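Local coordinates for enoyl-CoA hydratase/isomerase family protein (Bacillus anthracis, PDB 3KQF) that probably catalyses the reversible hydration of 2-trans-enoyl-CoA thioesters to 3-hydroxyacyl-CoA, as expected of an enoyl-CoA hydratase in the crotonase superfamily, at residues 23-28 / 60-65; 103-108 / 122-127; 110-115 / 132-137; 152-157 / 181-186. All coordinates share one frame; numbering follows the deposited sequence. Where two conformers were deposited one is given.

Interaction 1 (23-28 / 60-65)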
# COMPACT_ATOMS: atom_id res chain seq x y z
N SER A 23 -24.06 -17.57 -4.55
CA SER A 23 -24.20 -16.91 -5.85
C SER A 23 -25.36 -15.91 -5.86
O SER A 23 -26.51 -16.29 -5.59
CB SER A 23 -24.45 -17.94 -6.95
OG SER A 23 -23.46 -18.94 -7.00
N LEU A 24 -25.07 -14.64 -6.16
CA LEU A 24 -26.16 -13.66 -6.31
C LEU A 24 -26.97 -14.20 -7.49
O LEU A 24 -26.41 -14.55 -8.52
CB LEU A 24 -25.64 -12.25 -6.58
CG LEU A 24 -24.67 -11.66 -5.55
CD1 LEU A 24 -24.31 -10.24 -5.93
CD2 LEU A 24 -25.24 -11.70 -4.13
N ASN A 25 -28.29 -14.27 -7.33
CA ASN A 25 -29.16 -14.89 -8.33
C ASN A 25 -30.32 -14.02 -8.83
O ASN A 25 -31.50 -14.35 -8.64
CB ASN A 25 -29.71 -16.21 -7.77
CG ASN A 25 -30.36 -17.07 -8.83
OD1 ASN A 25 -29.98 -17.04 -10.01
ND2 ASN A 25 -31.35 -17.88 -8.42
N ARG A 26 -29.97 -12.91 -9.47
CA ARG A 26 -30.92 -12.00 -10.07
C ARG A 26 -30.36 -11.62 -11.44
O ARG A 26 -30.15 -10.45 -11.71
CB ARG A 26 -31.09 -10.75 -9.21
CG ARG A 26 -31.58 -10.98 -7.80
CD ARG A 26 -31.92 -9.62 -7.19
NE ARG A 26 -33.11 -9.05 -7.80
CZ ARG A 26 -33.37 -7.75 -7.94
NH1 ARG A 26 -32.47 -6.83 -7.58
NH2 ARG A 26 -34.51 -7.38 -8.51
N GLU A 27 -30.13 -12.62 -12.29
CA GLU A 27 -29.54 -12.37 -13.63
C GLU A 27 -30.24 -11.30 -14.45
O GLU A 27 -29.56 -10.46 -15.06
CB GLU A 27 -29.45 -13.65 -14.47
CG GLU A 27 -28.52 -14.70 -13.95
CD GLU A 27 -28.42 -15.91 -14.89
OE1 GLU A 27 -28.43 -15.73 -16.13
OE2 GLU A 27 -28.32 -17.04 -14.37
N ARG A 28 -31.58 -11.33 -14.50
CA ARG A 28 -32.35 -10.33 -15.27
C ARG A 28 -32.07 -8.91 -14.81
O ARG A 28 -32.21 -7.96 -15.59
CB ARG A 28 -33.87 -10.54 -15.12
CG ARG A 28 -34.45 -11.79 -15.73
CD ARG A 28 -35.98 -11.80 -15.57
NE ARG A 28 -36.66 -10.77 -16.38
CZ ARG A 28 -37.98 -10.58 -16.40
NH1 ARG A 28 -38.79 -11.31 -15.63
NH2 ARG A 28 -38.50 -9.63 -17.17
N THR A 60 -19.98 -15.21 -5.63
CA THR A 60 -20.02 -14.98 -7.08
C THR A 60 -21.41 -14.56 -7.54
O THR A 60 -22.34 -14.45 -6.73
CB THR A 60 -19.53 -16.25 -7.83
OG1 THR A 60 -19.18 -15.94 -9.19
CG2 THR A 60 -20.59 -17.38 -7.80
N GLY A 61 -21.53 -14.26 -8.83
CA GLY A 61 -22.80 -13.93 -9.45
C GLY A 61 -23.24 -14.98 -10.45
O GLY A 61 -22.42 -15.72 -11.02
N ALA A 62 -24.55 -15.08 -10.65
CA ALA A 62 -25.10 -16.02 -11.62
C ALA A 62 -24.91 -15.44 -13.02
O ALA A 62 -24.92 -14.23 -13.19
CB ALA A 62 -26.59 -16.26 -11.36
N GLY A 63 -24.73 -16.32 -14.00
CA GLY A 63 -24.59 -15.90 -15.39
C GLY A 63 -23.18 -15.54 -15.79
O GLY A 63 -22.23 -15.76 -15.03
N GLU A 64 -23.04 -14.97 -16.98
CA GLU A 64 -21.73 -14.61 -17.51
C GLU A 64 -21.62 -13.12 -17.84
O GLU A 64 -20.65 -12.71 -18.49
CB GLU A 64 -21.43 -15.45 -18.75
CG GLU A 64 -21.94 -16.91 -18.67
CD GLU A 64 -21.49 -17.63 -17.41
OE1 GLU A 64 -20.37 -17.35 -16.93
OE2 GLU A 64 -22.25 -18.48 -16.89
N LYS A 65 -22.58 -12.31 -17.40
CA LYS A 65 -22.52 -10.87 -17.68
C LYS A 65 -22.28 -9.99 -16.46
O LYS A 65 -21.63 -8.95 -16.57
CB LYS A 65 -23.79 -10.39 -18.41
CG LYS A 65 -23.89 -10.92 -19.86
CD LYS A 65 -24.99 -10.21 -20.67
CE LYS A 65 -24.94 -10.63 -22.14
NZ LYS A 65 -26.01 -10.00 -22.99

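Interaction 2 (103-108 / 122-127)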
# COMPACT_ATOMS: atom_id res chain seq x y z
N GLN A 103 -14.21 -17.34 8.24
CA GLN A 103 -13.59 -18.00 7.12
C GLN A 103 -13.05 -17.02 6.08
O GLN A 103 -13.60 -15.93 5.92
CB GLN A 103 -14.60 -18.87 6.37
CG GLN A 103 -15.27 -19.98 7.16
CD GLN A 103 -16.55 -19.56 7.88
OE1 GLN A 103 -16.88 -18.38 7.98
NE2 GLN A 103 -17.28 -20.56 8.39
N PRO A 104 -12.00 -17.42 5.35
CA PRO A 104 -11.61 -16.60 4.20
C PRO A 104 -12.77 -16.55 3.18
O PRO A 104 -13.50 -17.55 3.01
CB PRO A 104 -10.43 -17.37 3.61
CG PRO A 104 -9.83 -18.06 4.76
CD PRO A 104 -11.03 -18.50 5.59
N VAL A 105 -12.93 -15.43 2.50
CA VAL A 105 -13.98 -15.26 1.51
C VAL A 105 -13.32 -14.83 0.21
O VAL A 105 -12.55 -13.86 0.19
CB VAL A 105 -15.05 -14.18 1.97
CG1 VAL A 105 -16.12 -13.99 0.90
CG2 VAL A 105 -15.66 -14.53 3.34
N ILE A 106 -13.56 -15.60 -0.84
CA ILE A 106 -12.99 -15.36 -2.16
C ILE A 106 -14.07 -14.86 -3.08
O ILE A 106 -15.13 -15.47 -3.18
CB ILE A 106 -12.41 -16.68 -2.76
CG1 ILE A 106 -11.39 -17.31 -1.78
CG2 ILE A 106 -11.78 -16.42 -4.10
CD1 ILE A 106 -10.82 -18.69 -2.25
N ALA A 107 -13.83 -13.71 -3.71
CA ALA A 107 -14.74 -13.18 -4.69
C ALA A 107 -14.38 -13.75 -6.06
O ALA A 107 -13.21 -13.71 -6.47
CB ALA A 107 -14.66 -11.63 -4.73
N ALA A 108 -15.36 -14.34 -6.74
CA ALA A 108 -15.17 -14.86 -8.10
C ALA A 108 -16.00 -13.94 -8.98
O ALA A 108 -17.24 -14.11 -9.10
CB ALA A 108 -15.62 -16.34 -8.21
N LEU A 122 -14.48 -5.93 -2.48
CA LEU A 122 -13.48 -5.40 -1.53
C LEU A 122 -13.68 -5.95 -0.12
O LEU A 122 -12.73 -6.01 0.64
CB LEU A 122 -13.51 -3.88 -1.49
CG LEU A 122 -12.95 -3.20 -2.77
CD1 LEU A 122 -13.36 -1.73 -2.86
CD2 LEU A 122 -11.42 -3.34 -2.86
N ALA A 123 -14.92 -6.34 0.21
CA ALA A 123 -15.23 -6.92 1.53
C ALA A 123 -14.73 -8.33 1.63
O ALA A 123 -14.65 -8.89 2.73
CB ALA A 123 -16.74 -6.88 1.79
N CYS A 124 -14.42 -8.94 0.49
CA CYS A 124 -13.85 -10.29 0.47
C CYS A 124 -12.35 -10.21 0.75
O CYS A 124 -11.71 -9.17 0.51
CB CYS A 124 -14.11 -10.97 -0.88
SG CYS A 124 -15.88 -11.21 -1.29
N ASP A 125 -11.79 -11.30 1.27
CA ASP A 125 -10.35 -11.40 1.55
C ASP A 125 -9.48 -11.21 0.31
O ASP A 125 -8.46 -10.53 0.37
CB ASP A 125 -10.02 -12.73 2.22
CG ASP A 125 -10.62 -12.84 3.61
OD1 ASP A 125 -9.93 -12.44 4.57
OD2 ASP A 125 -11.80 -13.21 3.73
N PHE A 126 -9.81 -11.90 -0.79
CA PHE A 126 -9.13 -11.67 -2.08
C PHE A 126 -10.08 -11.99 -3.23
O PHE A 126 -11.18 -12.55 -3.02
CB PHE A 126 -7.74 -12.32 -2.20
CG PHE A 126 -7.74 -13.80 -2.09
CD1 PHE A 126 -7.86 -14.60 -3.22
CD2 PHE A 126 -7.61 -14.40 -0.85
CE1 PHE A 126 -7.86 -15.97 -3.11
CE2 PHE A 126 -7.59 -15.78 -0.73
CZ PHE A 126 -7.71 -16.57 -1.86
N ARG A 127 -9.65 -11.61 -4.43
CA ARG A 127 -10.47 -11.62 -5.61
C ARG A 127 -9.86 -12.31 -6.84
O ARG A 127 -8.68 -12.15 -7.14
CB ARG A 127 -10.70 -10.13 -5.96
CG ARG A 127 -11.54 -9.35 -4.95
CD ARG A 127 -11.09 -7.88 -4.76
NE ARG A 127 -9.82 -7.85 -4.04
CZ ARG A 127 -9.68 -8.01 -2.71
NH1 ARG A 127 -8.47 -8.01 -2.16
NH2 ARG A 127 -10.74 -8.19 -1.94

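Interaction 3 (110-115 / 132-137)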
# COMPACT_ATOMS: atom_id res chain seq x y z
N ASN A 110 -17.37 -12.79 -12.06
CA ASN A 110 -17.77 -13.37 -13.33
C ASN A 110 -18.23 -12.37 -14.39
O ASN A 110 -18.51 -12.75 -15.52
CB ASN A 110 -18.91 -14.37 -13.09
CG ASN A 110 -20.13 -13.72 -12.41
OD1 ASN A 110 -20.06 -13.29 -11.25
ND2 ASN A 110 -21.26 -13.69 -13.12
N GLY A 111 -18.32 -11.09 -14.03
CA GLY A 111 -18.78 -10.08 -14.97
C GLY A 111 -18.66 -8.71 -14.35
O GLY A 111 -17.82 -8.49 -13.48
N ILE A 112 -19.50 -7.77 -14.79
CA ILE A 112 -19.45 -6.40 -14.27
C ILE A 112 -19.59 -6.39 -12.75
O ILE A 112 -20.36 -7.14 -12.17
CB ILE A 112 -20.48 -5.42 -14.91
CG1 ILE A 112 -21.93 -5.89 -14.72
CG2 ILE A 112 -20.17 -5.19 -16.40
CD1 ILE A 112 -22.95 -4.78 -14.94
N ALA A 113 -18.82 -5.51 -12.12
CA ALA A 113 -18.82 -5.34 -10.67
C ALA A 113 -18.71 -3.85 -10.48
O ALA A 113 -17.60 -3.30 -10.44
CB ALA A 113 -17.62 -6.06 -10.04
N LEU A 114 -19.85 -3.20 -10.33
CA LEU A 114 -19.87 -1.75 -10.29
C LEU A 114 -20.50 -1.21 -9.07
O LEU A 114 -21.51 -1.74 -8.62
CB LEU A 114 -20.66 -1.24 -11.48
CG LEU A 114 -20.20 -1.70 -12.85
CD1 LEU A 114 -21.23 -1.26 -13.88
CD2 LEU A 114 -18.80 -1.18 -13.18
N GLY A 115 -19.87 -0.18 -8.52
CA GLY A 115 -20.38 0.50 -7.33
C GLY A 115 -20.40 -0.48 -6.18
O GLY A 115 -19.35 -1.04 -5.81
N SER A 132 -13.03 -11.13 -18.81
CA SER A 132 -14.05 -10.23 -19.38
C SER A 132 -14.76 -9.35 -18.36
O SER A 132 -15.63 -8.57 -18.74
CB SER A 132 -15.08 -11.06 -20.17
OG SER A 132 -15.65 -12.06 -19.34
N ALA A 133 -14.41 -9.47 -17.08
CA ALA A 133 -15.03 -8.66 -16.04
C ALA A 133 -14.56 -7.22 -16.10
O ALA A 133 -13.50 -6.90 -16.66
CB ALA A 133 -14.75 -9.24 -14.64
N SER A 134 -15.38 -6.34 -15.55
CA SER A 134 -15.03 -4.92 -15.47
C SER A 134 -15.43 -4.46 -14.09
O SER A 134 -16.41 -4.97 -13.50
CB SER A 134 -15.68 -4.08 -16.57
OG SER A 134 -17.06 -4.30 -16.69
N LEU A 135 -14.64 -3.53 -13.55
CA LEU A 135 -14.85 -3.03 -12.22
C LEU A 135 -14.81 -1.54 -12.18
O LEU A 135 -14.40 -0.86 -13.13
CB LEU A 135 -13.76 -3.56 -11.27
CG LEU A 135 -13.64 -5.08 -11.11
CD1 LEU A 135 -12.86 -5.69 -12.25
CD2 LEU A 135 -12.99 -5.41 -9.74
N GLY A 136 -15.23 -1.01 -11.04
CA GLY A 136 -15.16 0.43 -10.84
C GLY A 136 -16.14 0.90 -9.80
O GLY A 136 -17.16 0.26 -9.54
N LEU A 137 -15.82 2.04 -9.21
CA LEU A 137 -16.71 2.69 -8.25
C LEU A 137 -17.29 3.86 -9.01
O LEU A 137 -16.72 4.95 -9.04
CB LEU A 137 -15.99 3.12 -6.99
CG LEU A 137 -15.56 1.98 -6.07
CD1 LEU A 137 -14.77 2.51 -4.90
CD2 LEU A 137 -16.78 1.23 -5.58
O HOH W 1 -17.81 -11.48 -17.93

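Interaction 4 (152-157 / 181-186)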
# COMPACT_ATOMS: atom_id res chain seq x y z
N GLN A 152 -13.00 3.61 1.74
CA GLN A 152 -12.09 3.10 2.78
C GLN A 152 -11.33 1.82 2.37
O GLN A 152 -10.11 1.74 2.52
CB GLN A 152 -12.90 2.83 4.03
CG GLN A 152 -13.66 4.08 4.49
CD GLN A 152 -12.72 5.24 4.67
OE1 GLN A 152 -11.74 5.13 5.43
NE2 GLN A 152 -12.99 6.36 3.97
N ARG A 153 -12.04 0.81 1.85
CA ARG A 153 -11.37 -0.44 1.46
C ARG A 153 -10.53 -0.32 0.19
O ARG A 153 -9.51 -0.99 0.06
CB ARG A 153 -12.38 -1.60 1.34
CG ARG A 153 -13.14 -1.88 2.65
CD ARG A 153 -13.97 -3.16 2.59
NE ARG A 153 -14.65 -3.43 3.85
CZ ARG A 153 -15.89 -3.04 4.16
NH1 ARG A 153 -16.64 -2.38 3.28
NH2 ARG A 153 -16.39 -3.31 5.36
N LEU A 154 -10.93 0.54 -0.75
CA LEU A 154 -10.17 0.65 -1.99
C LEU A 154 -8.77 1.26 -1.75
O LEU A 154 -7.79 0.69 -2.19
CB LEU A 154 -10.93 1.44 -3.06
CG LEU A 154 -10.31 1.39 -4.47
CD1 LEU A 154 -10.23 -0.05 -5.04
CD2 LEU A 154 -11.04 2.29 -5.43
N PRO A 155 -8.68 2.42 -1.06
CA PRO A 155 -7.30 2.93 -0.89
C PRO A 155 -6.44 2.04 -0.01
O PRO A 155 -5.21 2.02 -0.16
CB PRO A 155 -7.49 4.31 -0.23
CG PRO A 155 -8.86 4.28 0.34
CD PRO A 155 -9.68 3.35 -0.54
N ARG A 156 -7.06 1.31 0.91
CA ARG A 156 -6.33 0.42 1.76
C ARG A 156 -5.71 -0.71 0.94
O ARG A 156 -4.58 -1.12 1.20
CB ARG A 156 -7.19 -0.12 2.91
CG ARG A 156 -7.37 0.89 4.01
CD ARG A 156 -8.31 0.42 5.07
NE ARG A 156 -8.32 1.35 6.21
CZ ARG A 156 -8.93 2.53 6.23
NH1 ARG A 156 -9.62 2.97 5.18
NH2 ARG A 156 -8.87 3.28 7.31
N LEU A 157 -6.40 -1.14 -0.11
CA LEU A 157 -5.89 -2.25 -0.95
C LEU A 157 -4.89 -1.83 -2.03
O LEU A 157 -3.84 -2.47 -2.20
CB LEU A 157 -7.06 -3.00 -1.62
CG LEU A 157 -6.71 -4.25 -2.45
CD1 LEU A 157 -6.06 -5.28 -1.55
CD2 LEU A 157 -7.95 -4.80 -3.10
N TYR A 181 -3.29 -2.93 -11.08
CA TYR A 181 -3.36 -2.01 -9.94
C TYR A 181 -3.37 -2.70 -8.58
O TYR A 181 -3.26 -2.03 -7.54
CB TYR A 181 -4.59 -1.13 -10.01
CG TYR A 181 -4.82 -0.38 -11.32
CD1 TYR A 181 -3.77 0.07 -12.09
CD2 TYR A 181 -6.11 -0.05 -11.71
CE1 TYR A 181 -4.00 0.79 -13.27
CE2 TYR A 181 -6.35 0.67 -12.89
CZ TYR A 181 -5.30 1.08 -13.65
OH TYR A 181 -5.54 1.80 -14.83
N GLY A 182 -3.52 -4.02 -8.58
CA GLY A 182 -3.57 -4.80 -7.33
C GLY A 182 -4.97 -4.93 -6.74
O GLY A 182 -5.13 -5.37 -5.57
N LEU A 183 -5.99 -4.57 -7.53
CA LEU A 183 -7.39 -4.66 -7.11
C LEU A 183 -7.87 -6.11 -7.15
O LEU A 183 -8.68 -6.50 -6.33
CB LEU A 183 -8.29 -3.75 -7.98
CG LEU A 183 -9.80 -3.79 -7.75
CD1 LEU A 183 -10.22 -3.43 -6.28
CD2 LEU A 183 -10.48 -2.86 -8.74
N VAL A 184 -7.43 -6.89 -8.14
CA VAL A 184 -7.77 -8.32 -8.17
C VAL A 184 -6.44 -9.10 -8.14
O VAL A 184 -5.41 -8.65 -8.68
CB VAL A 184 -8.66 -8.74 -9.35
CG1 VAL A 184 -9.96 -7.90 -9.33
CG2 VAL A 184 -7.92 -8.63 -10.68
N GLU A 185 -6.47 -10.26 -7.48
CA GLU A 185 -5.26 -11.06 -7.27
C GLU A 185 -5.01 -12.10 -8.35
O GLU A 185 -3.86 -12.51 -8.55
CB GLU A 185 -5.27 -11.69 -5.87
CG GLU A 185 -5.04 -10.67 -4.71
CD GLU A 185 -6.21 -9.73 -4.43
OE1 GLU A 185 -7.38 -10.07 -4.77
OE2 GLU A 185 -5.96 -8.66 -3.83
N PHE A 186 -6.07 -12.52 -9.03
CA PHE A 186 -5.98 -13.48 -10.15
C PHE A 186 -6.93 -13.08 -11.29
O PHE A 186 -7.99 -12.49 -11.05
CB PHE A 186 -6.37 -14.89 -9.70
CG PHE A 186 -5.56 -15.42 -8.55
CD1 PHE A 186 -4.40 -16.17 -8.77
CD2 PHE A 186 -5.95 -15.17 -7.25
CE1 PHE A 186 -3.65 -16.66 -7.70
CE2 PHE A 186 -5.20 -15.67 -6.16
CZ PHE A 186 -4.06 -16.39 -6.39

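Interaction 1 (23-28 / 60-65)
The carboxylate of Glu-27 lies broadside over the peptide group between Ala-62 and Gly-63: its CD sits 3.8 Å from Gly-63 N, the two planes are close to parallel, and the displacement runs almost along the carboxylate normal. Beyond its margin is Ala-62, whose CB is 3.6 Å from Glu-27 OE2, while the flat amide of Asn-25 touches the same methyl through OD1. Glu-27 reaches this place with CG anti to its carbonyl carbon (chi1 -66°) and an extended chain beyond. The approach needs a bare backbone, and Gly-63 supplies it; a CB there would also collide with the preceding carbonyl oxygen.

Behind this turn two parallel strands run side by side. Leu-24 N donates to Thr-60 O at 2.8 Å, with 160° at the hydrogen, and Ala-62 N returns a bond to Leu-24 O at 2.9 Å, bent to 141° at its hydrogen although it approaches nearly along the C=O axis. Thr-60 O also receives a CA-H contact from Ser-23 CA at 3.2 Å. Ser-23 and Thr-60 share one sheet face, where OG of Ser-23 meets the CG2 methyl of Thr-60 at 3.4 Å; the threonine hydroxyl is instead bonded to Ala-108 O.

Asn-110 binds both Gly-61 N and Gly-63 O, fixing the path after the strand, and Asn-31 ND2 takes Ala-62 O. The contact therefore ties together the C-terminal ends of the parallel strands in a beta-alpha-beta unit, strand 19-24, helix 35-49 and strand 56-61, within the crotonase-type core.

Interaction 2 (103-108 / 122-127)
With SG of Cys-124 anti to its own carbonyl carbon (chi1 -62°) and CG1 of Val-105 anti to its backbone N, the sulfur and the methyl meet at 3.5 Å; Ala-107 CB touches the same sulfur at 3.7 Å. Beside them Asp-125 turns back across Val-105, the two side chains at about a right angle, and its OD2 accepts Val-105 N at 2.8 Å. The donor comes from the anti side, 33° out of the carboxylate plane. Val-105 O receives Asp-125 N in return, but weakly, so the carboxylate supplies the firmer link where regular pairing has not yet begun.

From Phe-126 onward the strands are parallel: Ala-107 N donates to Phe-126 O at 3.0 Å and is nearly straight (169°). On the Ile-106 face, the Phe-126 ring lies alongside the isoleucine, its CZ 3.8 Å from CG1. Arg-127 is on the other face, where its CG packs on Ala-107 CB, and the bent chain brings NH2 back to Cys-124 O at 2.8 Å.

The buried carboxylate is shared: OD2 also pairs with Lys-216, and OD1 with Lys-164 and Tyr-168 of the second subunit, which probably stabilises its negative charge. Strand 105-109 lies between strands 56-61 and 126-130; helix 193-206 covers Ile-106 and Phe-126, while helix 150-158 packs against Leu-122 and Arg-127.

Interaction 3 (110-115 / 132-137)
Ala-113 N donates to Ser-134 O at 2.8 Å, and Gly-115 N to Gly-136 O at 2.9 Å; the second is the straighter bond, 162° at the hydrogen against 141°. Between them Gly-136 N reaches Ala-113 O only weakly, at 3.3 Å. Thr-118 OG1 bonds to both atoms of that weak pair and reinforces it from the start of helix 116-123. Strands 112-114 and 134-136 are thus in parallel pairing, their directions 3° apart and their axes 4.8 Å from each other. Where the strands have not yet begun, a water bridges Asn-110 O and Ser-132 OG.

The packing is largely side chain on backbone. Ala-133 CB rests on Gly-111 O at 3.4 Å, and Leu-137 CD2 on Gly-115 O, also at 3.4 Å. Ala-113 and Leu-135 share a face, with 4.2 Å between CB and CG, while Leu-114 CD2 lies on the opposite face against the Leu-135 to Gly-136 peptide.

Main-chain bonding therefore fixes the position of Gly-115, the N-cap of helix 116-123, whose positive phi favours glycine. In crotonase relatives the start of this helix supplies one N-H of the oxyanion hole, so the pairing probably sets that site's backbone in place.

Interaction 4 (152-157 / 181-186)
Leu-157 and Leu-183 bring their chains closest, CA to CA 6.8 Å, where a helix meets a non-regular segment. Helix 150-158 is kinked at Pro-155, whose nitrogen cannot bond to the preceding turn; Leu-157 N still reaches Arg-153 O at 3.1 Å. Opposite it, helix 175-181 ends at Gly-182, where positive phi (88°) and two bonds back into the last turn define a Schellman motif.

The contact across is made by aliphatic groups. CD1 of Leu-183 touches both helix leucines, 3.6 Å from Leu-154 CD1 and 4.1 Å from Leu-157 CD2, and the Leu-154 and Leu-183 side chains cross at about a right angle. Leu-157, CG anti to its backbone N (chi1 -176°), sets CG 3.7 Å from Gly-182 O and CD2 3.7 Å from Leu-183 O. Tip to tip with it, Glu-185 brings OE2 to 4.1 Å from CD1, though that carboxylate is paired with Arg-127.

Leu-122 packs on all three leucines. One turn of the helix is braced by Arg-156, whose NH1 binds both Gln-152 O and OE1, while its NH2 bonds to Gly-222 and Val-225 of the third subunit. Leu-183 also packs on Ala-178 in the last turn before Gly-182, which is the apolar contact characteristic of a Schellman helix end.

Overall arrangement
Interactions 1 and 2 lie on the same mixed sheet, their centres about 17 Å apart, and join where Thr-60 OG1 meets Ala-108 O at 2.7 Å. Interaction 3 belongs to the small three-strand sheet. Asn-110 connects it to interaction 1, about 12 Å away between centres. Its segments alternate along the chain with those of interaction 2: the chain leads from strand 105-109 to 112-114, and from 126-130 to 134-136, passing each time from the larger sheet to the smaller. Interaction 4 comes last, its centre about 11 Å from that of interaction 2, with Arg-127 bonded to Glu-185 and Leu-183; Leu-135 and Leu-137 link it to interaction 3. Together they run from the sheet's early strands to the subunit interfaces of the trimer.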